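Local atomic coordinates of uncharacterized protein YacP (Bacillus subtilis, PDB entry 5MQ8), a protein that acts as an endoribonuclease, also called Rae1, that takes part in ribosome-dependent mRNA decay. Residues A[3-8]-A[96-101]; A[33-38]-A[64-69]; A[37-42]-A[130-135]; A[47-52]-A[70-75]. One frame throughout, in Å; residues are numbered along the deposited sequence.

Contact 1: residues A[3-8]-A[96-101]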
loop_
_atom_site.group_PDB
_atom_site.type_symbol
_atom_site.label_atom_id
_atom_site.label_comp_id
_atom_site.label_asym_id
_atom_site.label_seq_id
_atom_site.Cartn_x
_atom_site.Cartn_y
_atom_site.Cartn_z
ATOM N N ILE A 3 19.765 6.599 19.680
ATOM C CA ILE A 3 20.151 5.565 18.734
ATOM C C ILE A 3 19.709 4.249 19.310
ATOM O O ILE A 3 19.978 3.960 20.483
ATOM C CB ILE A 3 21.668 5.574 18.376
ATOM C CG1 ILE A 3 22.153 6.983 17.915
ATOM C CG2 ILE A 3 22.000 4.484 17.323
ATOM C CD1 ILE A 3 23.662 7.102 17.627
ATOM N N LEU A 4 18.997 3.470 18.498
ATOM C CA LEU A 4 18.536 2.139 18.881
ATOM C C LEU A 4 19.356 1.079 18.156
ATOM O O LEU A 4 19.395 1.062 16.926
ATOM C CB LEU A 4 17.037 1.955 18.630
ATOM C CG LEU A 4 16.413 0.582 19.039
ATOM C CD1 LEU A 4 16.543 0.302 20.540
ATOM C CD2 LEU A 4 14.972 0.526 18.675
ATOM N N LEU A 5 20.035 0.221 18.930
ATOM C CA LEU A 5 20.855 -0.888 18.429
ATOM C C LEU A 5 20.060 -2.134 18.748
ATOM O O LEU A 5 19.694 -2.348 19.901
ATOM C CB LEU A 5 22.253 -0.909 19.098
ATOM C CG LEU A 5 23.126 0.357 18.937
ATOM C CD1 LEU A 5 24.478 0.195 19.627
ATOM C CD2 LEU A 5 23.368 0.694 17.478
ATOM N N VAL A 6 19.695 -2.893 17.716
ATOM C CA VAL A 6 18.800 -4.033 17.850
ATOM C C VAL A 6 19.502 -5.379 17.686
ATOM O O VAL A 6 20.179 -5.606 16.686
ATOM C CB VAL A 6 17.574 -3.902 16.868
ATOM C CG1 VAL A 6 16.571 -5.044 17.059
ATOM C CG2 VAL A 6 16.873 -2.551 17.013
ATOM N N ASP A 7 19.279 -6.292 18.656
ATOM C CA ASP A 7 19.766 -7.664 18.579
ATOM C C ASP A 7 18.696 -8.373 17.743
ATOM O O ASP A 7 17.658 -8.796 18.272
ATOM C CB ASP A 7 19.888 -8.267 19.993
ATOM C CG ASP A 7 20.351 -9.720 20.111
ATOM O OD1 ASP A 7 20.393 -10.425 19.073
ATOM O OD2 ASP A 7 20.582 -10.175 21.254
ATOM N N GLY A 8 18.942 -8.408 16.435
ATOM C CA GLY A 8 18.053 -8.957 15.422
ATOM C C GLY A 8 17.560 -10.370 15.662
ATOM O O GLY A 8 16.351 -10.615 15.610
ATOM N N THR A 96 24.113 12.122 22.961
ATOM C CA THR A 96 23.438 10.925 22.445
ATOM C C THR A 96 23.257 9.824 23.494
ATOM O O THR A 96 24.216 9.475 24.187
ATOM C CB THR A 96 24.200 10.436 21.185
ATOM O OG1 THR A 96 23.834 11.249 20.067
ATOM C CG2 THR A 96 23.963 8.966 20.845
ATOM N N GLN A 97 22.026 9.252 23.576
ATOM C CA GLN A 97 21.703 8.113 24.439
ATOM C C GLN A 97 21.532 6.836 23.595
ATOM O O GLN A 97 20.667 6.778 22.711
ATOM C CB GLN A 97 20.466 8.375 25.321
ATOM C CG GLN A 97 20.112 7.233 26.298
ATOM C CD GLN A 97 21.195 6.934 27.317
ATOM O OE1 GLN A 97 22.001 6.007 27.161
ATOM N NE2 GLN A 97 21.241 7.716 28.383
ATOM N N ILE A 98 22.379 5.828 23.873
ATOM C CA ILE A 98 22.364 4.530 23.211
ATOM C C ILE A 98 21.360 3.610 23.916
ATOM O O ILE A 98 21.396 3.471 25.136
ATOM C CB ILE A 98 23.793 3.891 23.125
ATOM C CG1 ILE A 98 24.834 4.820 22.409
ATOM C CG2 ILE A 98 23.770 2.484 22.501
ATOM C CD1 ILE A 98 24.607 5.194 20.926
ATOM N N HIS A 99 20.460 3.008 23.136
ATOM C CA HIS A 99 19.492 2.029 23.611
ATOM C C HIS A 99 19.799 0.729 22.894
ATOM O O HIS A 99 20.123 0.745 21.708
ATOM C CB HIS A 99 18.058 2.467 23.313
ATOM C CG HIS A 99 17.659 3.743 23.978
ATOM N ND1 HIS A 99 17.024 3.745 25.209
ATOM C CD2 HIS A 99 17.798 5.020 23.555
ATOM C CE1 HIS A 99 16.806 5.015 25.499
ATOM N NE2 HIS A 99 17.258 5.819 24.538
ATOM N N VAL A 100 19.738 -0.399 23.613
ATOM C CA VAL A 100 19.995 -1.714 23.031
ATOM C C VAL A 100 18.783 -2.597 23.250
ATOM O O VAL A 100 18.419 -2.874 24.398
ATOM C CB VAL A 100 21.298 -2.387 23.532
ATOM C CG1 VAL A 100 21.542 -3.719 22.817
ATOM C CG2 VAL A 100 22.504 -1.459 23.373
ATOM N N ALA A 101 18.174 -3.062 22.146
ATOM C CA ALA A 101 17.018 -3.948 22.214
ATOM C C ALA A 101 17.475 -5.406 22.245
ATOM O O ALA A 101 17.969 -5.930 21.240
ATOM C CB ALA A 101 16.083 -3.698 21.044
#
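I3, L5 and D7 exchange five backbone hydrogen bonds with Q97, H99 and A101, which joins two parallel strands. The pairs run from I3 with I98 to V6 with A101. The inner bonds are short: L5 N reaches H99 O at 2.8 Å, and A101 N reaches L5 O at 2.8 Å. At the outer end I3 N sits 3.2 Å from Q97 O. Packing is tightest on the face that carries I3, L5, I98 and V100. There L5 CD1 rests on I98 CG2 at 3.7 Å. I3 and I98 lie side by side and point the same way. A bend at chi2 (-63°) brings I98 CD1 to 3.9 Å from I3 CB. I84 and A88 of helix 80-90 pack on L5, I98 and V100 here. On the face of L4, V6, H99 and A101, the L4 side chain crosses H99 at about a right angle. Its CD1 touches H99 CB at 3.8 Å and A101 CB at 4.1 Å. M37 and Y40 of helix 23-44 pack on L4. The end near T96 is looser. T96 is partly exposed and poorly ordered, although its CG2 still meets I3 CD1 at 3.7 Å. The partly exposed H99 ring turns an edge to I3 O, and its NE2 bonds to D2. At the other end D7 is the N-cap of helix 8-14, and its OD2 bonds to T102 OG1. Neighbouring parallel strands, with an acidic residue where the first one ends, are consistent with the PIN-domain nuclease fold.

Contact 2: residues A[33-38]-A[64-69]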
loop_
_atom_site.group_PDB
_atom_site.type_symbol
_atom_site.label_atom_id
_atom_site.label_comp_id
_atom_site.label_asym_id
_atom_site.label_seq_id
_atom_site.Cartn_x
_atom_site.Cartn_y
_atom_site.Cartn_z
ATOM N N LEU A 33 11.230 -8.015 10.226
ATOM C CA LEU A 33 11.883 -7.215 11.260
ATOM C C LEU A 33 12.468 -5.916 10.710
ATOM O O LEU A 33 12.249 -4.865 11.310
ATOM C CB LEU A 33 12.936 -8.036 12.044
ATOM C CG LEU A 33 13.751 -7.295 13.112
ATOM C CD1 LEU A 33 12.841 -6.730 14.234
ATOM C CD2 LEU A 33 14.821 -8.211 13.685
ATOM N N ILE A 34 13.165 -5.977 9.558
ATOM C CA ILE A 34 13.729 -4.775 8.904
ATOM C C ILE A 34 12.638 -3.751 8.561
ATOM O O ILE A 34 12.837 -2.548 8.788
ATOM C CB ILE A 34 14.600 -5.152 7.680
ATOM C CG1 ILE A 34 15.872 -5.898 8.131
ATOM C CG2 ILE A 34 14.954 -3.922 6.843
ATOM C CD1 ILE A 34 16.510 -6.742 7.038
ATOM N N GLN A 35 11.482 -4.229 8.043
ATOM C CA GLN A 35 10.351 -3.371 7.685
ATOM C C GLN A 35 9.760 -2.710 8.940
ATOM O O GLN A 35 9.504 -1.506 8.917
ATOM C CB GLN A 35 9.291 -4.140 6.858
ATOM C CG GLN A 35 8.049 -3.317 6.429
ATOM C CD GLN A 35 8.326 -1.973 5.766
ATOM O OE1 GLN A 35 7.690 -0.958 6.072
ATOM N NE2 GLN A 35 9.283 -1.918 4.862
ATOM N N LYS A 36 9.614 -3.480 10.039
ATOM C CA LYS A 36 9.144 -2.972 11.332
ATOM C C LYS A 36 10.086 -1.888 11.860
ATOM O O LYS A 36 9.614 -0.868 12.371
ATOM C CB LYS A 36 9.009 -4.105 12.378
ATOM C CG LYS A 36 7.937 -5.163 12.091
ATOM C CD LYS A 36 6.558 -4.571 11.843
ATOM C CE LYS A 36 6.118 -4.859 10.428
ATOM N NZ LYS A 36 5.270 -3.772 9.864
ATOM N N MET A 37 11.409 -2.096 11.703
ATOM C CA MET A 37 12.415 -1.139 12.143
ATOM C C MET A 37 12.457 0.130 11.268
ATOM O O MET A 37 12.825 1.190 11.777
ATOM C CB MET A 37 13.803 -1.784 12.314
ATOM C CG MET A 37 13.894 -2.775 13.520
ATOM S SD MET A 37 12.933 -2.409 15.024
ATOM C CE MET A 37 13.725 -1.116 15.594
ATOM N N ALA A 38 12.040 0.034 9.980
ATOM C CA ALA A 38 11.935 1.178 9.066
ATOM C C ALA A 38 10.817 2.081 9.573
ATOM O O ALA A 38 11.029 3.278 9.693
ATOM C CB ALA A 38 11.635 0.705 7.648
ATOM N N GLN A 64 19.341 -5.325 -1.347
ATOM C CA GLN A 64 19.648 -3.994 -0.862
ATOM C C GLN A 64 18.424 -3.626 -0.032
ATOM O O GLN A 64 17.343 -3.394 -0.582
ATOM C CB GLN A 64 19.922 -3.004 -2.010
ATOM C CG GLN A 64 20.545 -1.674 -1.549
ATOM C CD GLN A 64 21.687 -1.840 -0.562
ATOM O OE1 GLN A 64 21.530 -1.624 0.646
ATOM N NE2 GLN A 64 22.848 -2.254 -1.051
ATOM N N THR A 65 18.577 -3.697 1.303
ATOM C CA THR A 65 17.502 -3.462 2.272
ATOM C C THR A 65 17.042 -2.010 2.347
ATOM O O THR A 65 17.627 -1.125 1.707
ATOM C CB THR A 65 17.872 -4.008 3.663
ATOM O OG1 THR A 65 19.233 -3.693 3.981
ATOM C CG2 THR A 65 17.622 -5.491 3.779
ATOM N N ASN A 66 15.972 -1.785 3.144
ATOM C CA ASN A 66 15.339 -0.491 3.390
ATOM C C ASN A 66 16.366 0.567 3.794
ATOM O O ASN A 66 17.098 0.371 4.764
ATOM C CB ASN A 66 14.253 -0.636 4.464
ATOM C CG ASN A 66 13.134 0.363 4.346
ATOM O OD1 ASN A 66 13.338 1.587 4.366
ATOM N ND2 ASN A 66 11.914 -0.143 4.250
ATOM N N HIS A 67 16.424 1.677 3.029
ATOM C CA HIS A 67 17.335 2.806 3.249
ATOM C C HIS A 67 17.150 3.432 4.640
ATOM O O HIS A 67 18.047 4.123 5.131
ATOM C CB HIS A 67 17.162 3.861 2.137
ATOM C CG HIS A 67 15.824 4.541 2.128
ATOM N ND1 HIS A 67 14.761 4.041 1.394
ATOM C CD2 HIS A 67 15.423 5.667 2.769
ATOM C CE1 HIS A 67 13.752 4.870 1.619
ATOM N NE2 HIS A 67 14.105 5.864 2.435
ATOM N N ARG A 68 15.980 3.183 5.266
ATOM C CA ARG A 68 15.636 3.673 6.598
ATOM C C ARG A 68 16.363 2.885 7.684
ATOM O O ARG A 68 16.385 3.331 8.825
ATOM C CB ARG A 68 14.116 3.540 6.829
ATOM C CG ARG A 68 13.396 4.807 7.293
ATOM C CD ARG A 68 12.774 5.579 6.134
ATOM N NE ARG A 68 11.736 4.830 5.420
ATOM C CZ ARG A 68 11.209 5.212 4.260
ATOM N NH1 ARG A 68 11.596 6.345 3.687
ATOM N NH2 ARG A 68 10.276 4.476 3.675
ATOM N N VAL A 69 16.893 1.690 7.369
ATOM C CA VAL A 69 17.513 0.839 8.396
ATOM C C VAL A 69 18.892 0.369 8.012
ATOM O O VAL A 69 19.055 -0.307 6.997
ATOM C CB VAL A 69 16.637 -0.401 8.751
ATOM C CG1 VAL A 69 17.078 -1.035 10.060
ATOM C CG2 VAL A 69 15.169 -0.059 8.805
#
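The CG2 methyl of V69 presses against the bare backbone of a helix. It lies 3.3 Å from A38 N and 3.4 Å from I34 O, beside the helical hydrogen bond that joins those two atoms. The V69 torsion (chi1 -164°) sets CG1 anti to the backbone N. CG1 then faces the start of the M37 side chain, 4.0 Å from M37 CB. A38 has a small side chain, and its CB takes the amide of N66, with ND2 at 3.5 Å. The same N66 amide shapes its own loop. Its OD1 accepts from R68 N at 3.2 Å, with the donor in the carbonyl plane on a lone pair. This is an Asx turn. It overlaps a type I beta turn from N66 to V69. The loop leads from strand 47-52 into strand 70-73 and lies on helix 23-44. That helix makes the beta-alpha-beta crossover between the neighbouring parallel strands 3-7 and 47-52, in keeping with the PIN-like fold of the family. Earlier in the loop, T65 meets I34; the two side chains cross at about a right angle, with I34 CD1 on T65 CG2 at 3.7 Å. I34 CG2 approaches N66 CB, and the two side chains slide past each other in opposite directions. V71 of the adjacent strand backs both I34 and T65. R68 also packs on A38, with R68 CG 3.7 Å from A38 O. Its guanidinium goes to the dimer interface, where NH1 forms a salt bridge with E162 of the second subunit. L158 of that subunit packs on A38 and R68.

Contact 3: residues A[37-42]-A[130-135]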
loop_
_atom_site.group_PDB
_atom_site.type_symbol
_atom_site.label_atom_id
_atom_site.label_comp_id
_atom_site.label_asym_id
_atom_site.label_seq_id
_atom_site.Cartn_x
_atom_site.Cartn_y
_atom_site.Cartn_z
ATOM N N MET A 37 11.409 -2.096 11.703
ATOM C CA MET A 37 12.415 -1.139 12.143
ATOM C C MET A 37 12.457 0.130 11.268
ATOM O O MET A 37 12.825 1.190 11.777
ATOM C CB MET A 37 13.803 -1.784 12.314
ATOM C CG MET A 37 13.894 -2.775 13.520
ATOM S SD MET A 37 12.933 -2.409 15.024
ATOM C CE MET A 37 13.725 -1.116 15.594
ATOM N N ALA A 38 12.040 0.034 9.980
ATOM C CA ALA A 38 11.935 1.178 9.066
ATOM C C ALA A 38 10.817 2.081 9.573
ATOM O O ALA A 38 11.029 3.278 9.693
ATOM C CB ALA A 38 11.635 0.705 7.648
ATOM N N GLU A 39 9.657 1.486 9.945
ATOM C CA GLU A 39 8.514 2.197 10.508
ATOM C C GLU A 39 8.904 2.903 11.818
ATOM O O GLU A 39 8.573 4.078 11.982
ATOM C CB GLU A 39 7.352 1.236 10.754
ATOM C CG GLU A 39 6.582 0.908 9.498
ATOM C CD GLU A 39 5.984 -0.478 9.419
ATOM O OE1 GLU A 39 5.730 -1.086 10.483
ATOM O OE2 GLU A 39 5.744 -0.950 8.287
ATOM N N TYR A 40 9.643 2.196 12.717
ATOM C CA TYR A 40 10.131 2.707 13.999
ATOM C C TYR A 40 11.042 3.907 13.775
ATOM O O TYR A 40 10.823 4.939 14.415
ATOM C CB TYR A 40 10.879 1.613 14.794
ATOM C CG TYR A 40 11.235 2.012 16.211
ATOM C CD1 TYR A 40 12.410 2.707 16.490
ATOM C CD2 TYR A 40 10.412 1.671 17.279
ATOM C CE1 TYR A 40 12.723 3.108 17.788
ATOM C CE2 TYR A 40 10.738 2.028 18.588
ATOM C CZ TYR A 40 11.890 2.754 18.837
ATOM O OH TYR A 40 12.199 3.109 20.135
ATOM N N GLN A 41 12.062 3.766 12.885
ATOM C CA GLN A 41 13.004 4.840 12.568
ATOM C C GLN A 41 12.248 6.088 12.060
ATOM O O GLN A 41 12.477 7.188 12.568
ATOM C CB GLN A 41 14.065 4.386 11.543
ATOM C CG GLN A 41 15.010 5.525 11.109
ATOM C CD GLN A 41 16.445 5.172 10.833
ATOM O OE1 GLN A 41 17.053 4.314 11.466
ATOM N NE2 GLN A 41 17.037 5.856 9.879
ATOM N N SER A 42 11.371 5.904 11.061
ATOM C CA SER A 42 10.604 6.983 10.450
ATOM C C SER A 42 9.668 7.701 11.427
ATOM O O SER A 42 9.692 8.925 11.470
ATOM C CB SER A 42 9.832 6.474 9.241
ATOM O OG SER A 42 9.151 7.551 8.624
ATOM N N THR A 130 2.244 -0.350 18.471
ATOM C CA THR A 130 1.585 0.959 18.662
ATOM C C THR A 130 1.873 1.869 17.456
ATOM O O THR A 130 0.940 2.473 16.929
ATOM C CB THR A 130 2.034 1.601 20.012
ATOM O OG1 THR A 130 1.638 0.788 21.100
ATOM C CG2 THR A 130 1.552 3.011 20.209
ATOM N N ILE A 131 3.166 1.977 17.055
ATOM C CA ILE A 131 3.642 2.783 15.916
ATOM C C ILE A 131 2.981 2.325 14.598
ATOM O O ILE A 131 2.513 3.167 13.840
ATOM C CB ILE A 131 5.196 2.814 15.853
ATOM C CG1 ILE A 131 5.766 3.678 16.997
ATOM C CG2 ILE A 131 5.705 3.296 14.489
ATOM C CD1 ILE A 131 7.250 3.527 17.284
ATOM N N GLU A 132 2.890 1.002 14.372
ATOM C CA GLU A 132 2.244 0.404 13.205
ATOM C C GLU A 132 0.784 0.879 13.085
ATOM O O GLU A 132 0.355 1.286 12.003
ATOM C CB GLU A 132 2.215 -1.124 13.336
ATOM C CG GLU A 132 3.345 -1.877 12.671
ATOM C CD GLU A 132 3.107 -3.376 12.652
ATOM O OE1 GLU A 132 2.961 -3.967 13.747
ATOM O OE2 GLU A 132 3.020 -3.952 11.542
ATOM N N ARG A 133 0.021 0.770 14.193
ATOM C CA ARG A 133 -1.390 1.145 14.264
ATOM C C ARG A 133 -1.596 2.629 14.063
ATOM O O ARG A 133 -2.561 3.012 13.406
ATOM C CB ARG A 133 -2.020 0.678 15.589
ATOM C CG ARG A 133 -2.390 -0.803 15.593
ATOM C CD ARG A 133 -3.222 -1.186 16.816
ATOM N NE ARG A 133 -2.423 -1.276 18.044
ATOM C CZ ARG A 133 -1.852 -2.393 18.496
ATOM N NH1 ARG A 133 -1.983 -3.533 17.827
ATOM N NH2 ARG A 133 -1.144 -2.375 19.617
ATOM N N ARG A 134 -0.678 3.451 14.600
ATOM C CA ARG A 134 -0.716 4.903 14.503
ATOM C C ARG A 134 -0.465 5.358 13.074
ATOM O O ARG A 134 -1.210 6.206 12.574
ATOM C CB ARG A 134 0.288 5.548 15.472
ATOM C CG ARG A 134 -0.379 6.397 16.553
ATOM C CD ARG A 134 0.548 6.703 17.717
ATOM N NE ARG A 134 -0.076 6.375 19.004
ATOM C CZ ARG A 134 0.574 6.328 20.163
ATOM N NH1 ARG A 134 1.874 6.582 20.214
ATOM N NH2 ARG A 134 -0.070 6.011 21.278
ATOM N N ILE A 135 0.577 4.790 12.407
ATOM C CA ILE A 135 0.907 5.126 11.022
ATOM C C ILE A 135 -0.275 4.784 10.115
ATOM O O ILE A 135 -0.668 5.624 9.307
ATOM C CB ILE A 135 2.248 4.494 10.534
ATOM C CG1 ILE A 135 3.444 5.113 11.265
ATOM C CG2 ILE A 135 2.414 4.623 9.004
ATOM C CD1 ILE A 135 4.773 4.372 11.045
#
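The carboxylates of E39 and E132 lie with their planes only 14° apart, and the two side chains cross at a slant. E39 OE1 comes within 3.3 Å of E132 CG, an aliphatic carbon. Its distance to E132 OE2 is 4.1 Å, so like charges stand close together. K36 forms salt bridges with both, through E39 OE1 and E132 OE2. Its ammonium group probably offsets their repulsion. The Y40 ring is the other flat group at the interface. I131 CD1 reaches it obliquely, 3.7 Å from Y40 CD2 and 4.0 Å from Y40 CE2. The first torsion of Y40 puts CG anti to the backbone N (chi1 -172°). Its hydroxyl is bonded to E127, one helical turn before I131. Within helix 121-145, T130 CG2 lies over the centre of one face of the R134 guanidinium. The contact is a steep helix-helix crossing. The short segments of helices 23-44 and 121-145 meet at 73°, with their axes 9.8 Å apart. I131 and I135 stand one turn apart and both point at the partner helix. I131 CG2 lies 3.9 Å from E39 O. I135 CD1 touches the same oxygen, E39 O, at 3.9 Å and the base of that side chain, E39 CB, at 4.1 Å. Y43, one turn after E39, also packs on both isoleucines. F161 of the second subunit adds to the cover of I135. S42, next to this crossing, bonds through OG to E162 of that subunit and through its carbonyl to R165 of the same subunit.

Contact 4: residues A[47-52]-A[70-75]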
loop_
_atom_site.group_PDB
_atom_site.type_symbol
_atom_site.label_atom_id
_atom_site.label_comp_id
_atom_site.label_asym_id
_atom_site.label_seq_id
_atom_site.Cartn_x
_atom_site.Cartn_y
_atom_site.Cartn_z
ATOM N N ARG A 47 17.754 7.014 15.155
ATOM C CA ARG A 47 18.575 6.185 14.290
ATOM C C ARG A 47 18.461 4.723 14.774
ATOM O O ARG A 47 18.482 4.461 15.977
ATOM C CB ARG A 47 20.015 6.665 14.291
ATOM C CG ARG A 47 20.850 5.956 13.252
ATOM C CD ARG A 47 22.277 6.376 13.369
ATOM N NE ARG A 47 23.130 5.611 12.464
ATOM C CZ ARG A 47 24.394 5.919 12.218
ATOM N NH1 ARG A 47 24.949 6.975 12.795
ATOM N NH2 ARG A 47 25.114 5.177 11.392
ATOM N N VAL A 48 18.261 3.790 13.831
ATOM C CA VAL A 48 18.075 2.365 14.115
ATOM C C VAL A 48 19.111 1.538 13.387
ATOM O O VAL A 48 19.262 1.670 12.175
ATOM C CB VAL A 48 16.633 1.879 13.786
ATOM C CG1 VAL A 48 16.481 0.383 14.049
ATOM C CG2 VAL A 48 15.586 2.660 14.571
ATOM N N ILE A 49 19.828 0.674 14.130
ATOM C CA ILE A 49 20.799 -0.242 13.542
ATOM C C ILE A 49 20.432 -1.660 13.972
ATOM O O ILE A 49 20.354 -1.947 15.165
ATOM C CB ILE A 49 22.285 0.132 13.819
ATOM C CG1 ILE A 49 22.589 1.582 13.349
ATOM C CG2 ILE A 49 23.224 -0.884 13.128
ATOM C CD1 ILE A 49 23.979 2.136 13.719
ATOM N N VAL A 50 20.207 -2.543 13.001
ATOM C CA VAL A 50 19.852 -3.932 13.294
ATOM C C VAL A 50 21.084 -4.810 13.094
ATOM O O VAL A 50 21.664 -4.828 12.008
ATOM C CB VAL A 50 18.604 -4.426 12.507
ATOM C CG1 VAL A 50 18.183 -5.822 12.962
ATOM C CG2 VAL A 50 17.437 -3.454 12.675
ATOM N N VAL A 51 21.468 -5.529 14.148
ATOM C CA VAL A 51 22.622 -6.425 14.163
ATOM C C VAL A 51 22.158 -7.878 14.172
ATOM O O VAL A 51 21.467 -8.329 15.094
ATOM C CB VAL A 51 23.610 -6.092 15.325
ATOM C CG1 VAL A 51 24.788 -7.073 15.371
ATOM C CG2 VAL A 51 24.115 -4.665 15.204
ATOM N N PHE A 52 22.537 -8.597 13.133
ATOM C CA PHE A 52 22.208 -9.993 12.972
ATOM C C PHE A 52 23.449 -10.852 13.134
ATOM O O PHE A 52 24.488 -10.587 12.518
ATOM C CB PHE A 52 21.579 -10.264 11.599
ATOM C CG PHE A 52 20.190 -9.710 11.400
ATOM C CD1 PHE A 52 19.106 -10.230 12.103
ATOM C CD2 PHE A 52 19.949 -8.714 10.461
ATOM C CE1 PHE A 52 17.810 -9.736 11.890
ATOM C CE2 PHE A 52 18.651 -8.223 10.251
ATOM C CZ PHE A 52 17.595 -8.731 10.974
ATOM N N GLU A 70 19.860 0.620 8.885
ATOM C CA GLU A 70 21.198 0.082 8.692
ATOM C C GLU A 70 21.168 -1.358 9.248
ATOM O O GLU A 70 20.755 -1.579 10.386
ATOM C CB GLU A 70 22.237 0.932 9.425
ATOM C CG GLU A 70 23.663 0.521 9.109
ATOM C CD GLU A 70 24.744 1.422 9.665
ATOM O OE1 GLU A 70 25.926 1.041 9.540
ATOM O OE2 GLU A 70 24.423 2.503 10.209
ATOM N N VAL A 71 21.567 -2.323 8.424
ATOM C CA VAL A 71 21.589 -3.737 8.778
ATOM C C VAL A 71 23.037 -4.212 8.754
ATOM O O VAL A 71 23.706 -4.086 7.726
ATOM C CB VAL A 71 20.662 -4.561 7.847
ATOM C CG1 VAL A 71 20.844 -6.053 8.068
ATOM C CG2 VAL A 71 19.196 -4.154 8.029
ATOM N N ILE A 72 23.522 -4.739 9.900
ATOM C CA ILE A 72 24.904 -5.199 10.055
ATOM C C ILE A 72 24.948 -6.651 10.476
ATOM O O ILE A 72 24.243 -7.046 11.395
ATOM C CB ILE A 72 25.714 -4.261 11.006
ATOM C CG1 ILE A 72 25.980 -2.913 10.322
ATOM C CG2 ILE A 72 27.054 -4.891 11.447
ATOM C CD1 ILE A 72 26.366 -1.825 11.208
ATOM N N PHE A 73 25.757 -7.446 9.782
ATOM C CA PHE A 73 25.972 -8.839 10.124
ATOM C C PHE A 73 27.299 -8.945 10.872
ATOM O O PHE A 73 28.237 -8.209 10.555
ATOM C CB PHE A 73 25.936 -9.733 8.871
ATOM C CG PHE A 73 24.533 -10.018 8.388
ATOM C CD1 PHE A 73 23.833 -9.081 7.640
ATOM C CD2 PHE A 73 23.899 -11.209 8.708
ATOM C CE1 PHE A 73 22.524 -9.332 7.213
ATOM C CE2 PHE A 73 22.594 -11.462 8.273
ATOM C CZ PHE A 73 21.911 -10.514 7.535
ATOM N N THR A 74 27.368 -9.814 11.899
ATOM C CA THR A 74 28.602 -10.010 12.673
ATOM C C THR A 74 29.667 -10.722 11.812
ATOM O O THR A 74 29.334 -11.283 10.766
ATOM C CB THR A 74 28.327 -10.802 13.969
ATOM O OG1 THR A 74 27.752 -12.072 13.651
ATOM C CG2 THR A 74 27.456 -10.049 14.955
ATOM N N LYS A 75 30.950 -10.670 12.243
ATOM C CA LYS A 75 32.055 -11.393 11.604
ATOM C C LYS A 75 31.989 -12.834 12.118
ATOM O O LYS A 75 31.166 -13.127 12.995
ATOM C CB LYS A 75 33.425 -10.785 11.985
ATOM C CG LYS A 75 33.713 -9.393 11.436
ATOM C CD LYS A 75 34.496 -9.380 10.123
ATOM C CE LYS A 75 35.993 -9.439 10.323
ATOM N NZ LYS A 75 36.713 -9.417 9.026
HETATM O O HOH W 1 22.279 4.157 10.205
HETATM O O HOH W 2 19.736 3.251 9.994
#
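E70 OE2 is gripped by the guanidinium of R47 and by a water. R47 NH2 meets it at 3.0 Å in a salt bridge, with an N-H...O angle of 162°. The carboxylate oxygen lies at the edge of the guanidinium, close to its plane. Water 1 donates to E70 OE2 at 2.7 Å and accepts from R47 NE, at 2.8 Å. R47 is extended from CG to NE, which carries its tip to the partner strand. A second water continues the pairing where the strands separate. It donates to V48 O at 2.7 Å and accepts from E70 N at 2.9 Å. Direct parallel pairing then takes over, with four backbone bonds that begin with V50 N to E70 O. I49 lies beside E70 on one face, and I49 CG2 touches I72 CD1 at 3.8 Å. On the other face V71 CG1 meets the edge of the F52 ring, 3.7 Å from F52 CD2. F52 CB makes a CH-pi contact over one face of the F73 ring, 4.0 Å from its centroid. T74 N closes the pairing on F52 O, and T74 OG1 bonds to A54 N. Besides its four backbone bonds, the outermost strand within this chain is held by a partly hydrated ion pair near its start and by apolar and aromatic contacts further along.

Contacts 1 and 4 belong to one parallel sheet, with centres about 10 Å apart. Strands 3-7 and 47-52 join them: L4 N lies 2.8 Å from R47 O, and V6 N lies 2.8 Å from I49 O. Contacts 2 and 3 share M37 and A38 on helix 23-44, and both touch the second subunit. Their centres are about 11 Å apart. M37 CE ties the helix to the sheet, 3.7 Å from L4 CD2 and 3.5 Å from V48 CG1. Contacts 3 and 4 lie on opposite sides of the chain's centre, about 18 Å apart between centres. Q41 OE1 still reaches V48 N, at 2.7 Å.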